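Long-range contact in uncharacterized protein (Bacteroides uniformis, PDB 4IYK), which is of unknown function but probably binds carbohydrate, pairing a transthyretin-like N-terminal domain with an E-set-like C-terminal one: residues Y198-A203 against H215-V220. Sequence-based numbering, arbitrary orientation.
Sequences YFRIGA and HNYAPV
R200 CG stands anti to its backbone N (chi1 -161°) and the chain runs extended to NE, while Y217 CG lies beside its own N (chi1 -64°), and the two side chains meet on one face of an antiparallel beta hairpin of the probable E-set domain. The guanidinium lies flat on the ring in a cation-pi stack, R200 CZ 3.8 Å from the centroid of Y217, planes 9° apart. Arginine suits this place because its face stacks while NH1 donates to the carbonyl oxygens of S32 and V149. Y217 OH is hydrogen-bonded to D33 OD2 and N151 N. An alanine at R200 would probably leave one face of the Y217 ring without its cation and the S32 and V149 carbonyls without this donor. G202, paired with Y217, suits a site where a CB would press on CE1 of that ring. Next to it, A203 and N216 exchange two backbone hydrogen bonds, and A218 N donates to I201 O at 3.1 Å. A218 points its small CB toward I201 CB, 4.0 Å away. Direct pairing resumes at F199 with V221; in the interruption between, a water accepts from I201 N at 2.9 Å and donates to P219 O at 2.8 Å.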
loop_
_atom_site.group_PDB
_atom_site.type_symbol
_atom_site.label_atom_id
_atom_site.label_comp_id
_atom_site.label_asym_id
_atom_site.label_seq_id
_atom_site.Cartn_x
_atom_site.Cartn_y
_atom_site.Cartn_z
ATOM N N TYR A 198 3.162 -13.436 -7.212
ATOM C CA TYR A 198 3.091 -12.637 -6.009
ATOM C C TYR A 198 1.636 -12.218 -5.783
ATOM O O TYR A 198 0.963 -11.749 -6.713
ATOM C CB TYR A 198 4.037 -11.444 -6.138
ATOM C CG TYR A 198 5.501 -11.857 -6.239
ATOM C CD1 TYR A 198 6.009 -12.429 -7.407
ATOM C CD2 TYR A 198 6.367 -11.707 -5.156
ATOM C CE1 TYR A 198 7.352 -12.783 -7.516
ATOM C CE2 TYR A 198 7.723 -12.042 -5.261
ATOM C CZ TYR A 198 8.205 -12.593 -6.438
ATOM O OH TYR A 198 9.524 -12.976 -6.536
ATOM N N PHE A 199 1.137 -12.509 -4.576
ATOM C CA PHE A 199 -0.250 -12.253 -4.171
ATOM C C PHE A 199 -0.243 -11.232 -3.057
ATOM O O PHE A 199 0.651 -11.244 -2.200
ATOM C CB PHE A 199 -0.953 -13.564 -3.748
ATOM C CG PHE A 199 -1.013 -14.580 -4.861
ATOM C CD1 PHE A 199 -2.086 -14.599 -5.754
ATOM C CD2 PHE A 199 0.039 -15.464 -5.075
ATOM C CE1 PHE A 199 -2.111 -15.502 -6.827
ATOM C CE2 PHE A 199 0.006 -16.375 -6.139
ATOM C CZ PHE A 199 -1.061 -16.380 -7.016
ATOM N N ARG A 200 -1.189 -10.310 -3.102
ATOM C CA ARG A 200 -1.238 -9.239 -2.110
ATOM C C ARG A 200 -2.666 -8.879 -1.750
ATOM O O ARG A 200 -3.465 -8.475 -2.605
ATOM C CB ARG A 200 -0.490 -8.003 -2.641
ATOM C CG ARG A 200 -0.066 -6.989 -1.571
ATOM C CD ARG A 200 0.500 -5.762 -2.271
ATOM N NE ARG A 200 1.230 -4.863 -1.366
ATOM C CZ ARG A 200 1.646 -3.642 -1.699
ATOM N NH1 ARG A 200 1.420 -3.167 -2.909
ATOM N NH2 ARG A 200 2.297 -2.895 -0.822
ATOM N N ILE A 201 -2.996 -9.031 -0.468
ATOM C CA ILE A 201 -4.313 -8.641 0.046
ATOM C C ILE A 201 -4.346 -7.113 0.097
ATOM O O ILE A 201 -3.436 -6.529 0.679
ATOM C CB ILE A 201 -4.572 -9.220 1.467
ATOM C CG1 ILE A 201 -4.601 -10.750 1.466
ATOM C CG2 ILE A 201 -5.879 -8.609 2.105
ATOM C CD1 ILE A 201 -4.259 -11.384 2.842
ATOM N N GLY A 202 -5.391 -6.512 -0.463
ATOM C CA GLY A 202 -5.645 -5.082 -0.410
ATOM C C GLY A 202 -7.009 -4.766 0.196
ATOM O O GLY A 202 -7.963 -5.533 0.037
ATOM N N ALA A 203 -7.122 -3.626 0.872
ATOM C CA ALA A 203 -8.385 -3.156 1.448
ATOM C C ALA A 203 -8.500 -1.676 1.219
ATOM O O ALA A 203 -7.597 -0.927 1.586
ATOM C CB ALA A 203 -8.475 -3.478 2.936
ATOM N N HIS A 215 -5.702 2.114 -1.602
ATOM C CA HIS A 215 -5.693 0.851 -0.877
ATOM C C HIS A 215 -4.627 0.770 0.171
ATOM O O HIS A 215 -3.494 1.239 -0.018
ATOM C CB HIS A 215 -5.433 -0.347 -1.842
ATOM C CG HIS A 215 -6.559 -0.677 -2.765
ATOM N ND1 HIS A 215 -6.753 0.021 -3.920
ATOM C CD2 HIS A 215 -7.449 -1.691 -2.707
ATOM C CE1 HIS A 215 -7.800 -0.535 -4.510
ATOM N NE2 HIS A 215 -8.219 -1.602 -3.840
ATOM N N ASN A 216 -4.963 0.042 1.234
ATOM C CA ASN A 216 -4.048 -0.431 2.252
ATOM C C ASN A 216 -3.743 -1.893 1.902
ATOM O O ASN A 216 -4.556 -2.542 1.268
ATOM C CB ASN A 216 -4.639 -0.270 3.629
ATOM C CG ASN A 216 -4.674 1.168 4.075
ATOM O OD1 ASN A 216 -5.730 1.755 4.197
ATOM N ND2 ASN A 216 -3.515 1.767 4.330
ATOM N N TYR A 217 -2.577 -2.397 2.304
ATOM C CA TYR A 217 -2.112 -3.727 1.954
ATOM C C TYR A 217 -1.488 -4.492 3.093
ATOM O O TYR A 217 -0.922 -3.917 4.017
ATOM C CB TYR A 217 -1.019 -3.592 0.856
ATOM C CG TYR A 217 -1.511 -3.020 -0.453
ATOM C CD1 TYR A 217 -2.261 -3.789 -1.330
ATOM C CD2 TYR A 217 -1.263 -1.689 -0.793
ATOM C CE1 TYR A 217 -2.710 -3.274 -2.545
ATOM C CE2 TYR A 217 -1.716 -1.156 -1.999
ATOM C CZ TYR A 217 -2.433 -1.960 -2.877
ATOM O OH TYR A 217 -2.851 -1.488 -4.090
ATOM N N ALA A 218 -1.519 -5.810 2.951
ATOM C CA ALA A 218 -0.779 -6.771 3.748
ATOM C C ALA A 218 0.533 -7.039 2.978
ATOM O O ALA A 218 0.580 -6.708 1.797
ATOM C CB ALA A 218 -1.576 -8.054 3.902
ATOM N N PRO A 219 1.614 -7.578 3.586
ATOM C CA PRO A 219 2.841 -7.832 2.796
ATOM C C PRO A 219 2.612 -8.883 1.684
ATOM O O PRO A 219 1.754 -9.767 1.820
ATOM C CB PRO A 219 3.854 -8.331 3.851
ATOM C CG PRO A 219 3.288 -7.875 5.181
ATOM C CD PRO A 219 1.794 -7.985 4.993
ATOM N N VAL A 220 3.349 -8.748 0.576
ATOM C CA VAL A 220 3.306 -9.648 -0.597
ATOM C C VAL A 220 3.686 -11.097 -0.187
ATOM O O VAL A 220 4.590 -11.296 0.628
ATOM C CB VAL A 220 4.239 -9.112 -1.709
ATOM C CG1 VAL A 220 4.445 -10.146 -2.811
ATOM C CG2 VAL A 220 3.707 -7.819 -2.293
HETATM O O HOH W 1 2.801 -4.070 1.684
HETATM O O HOH W 2 -0.909 -10.247 1.114
#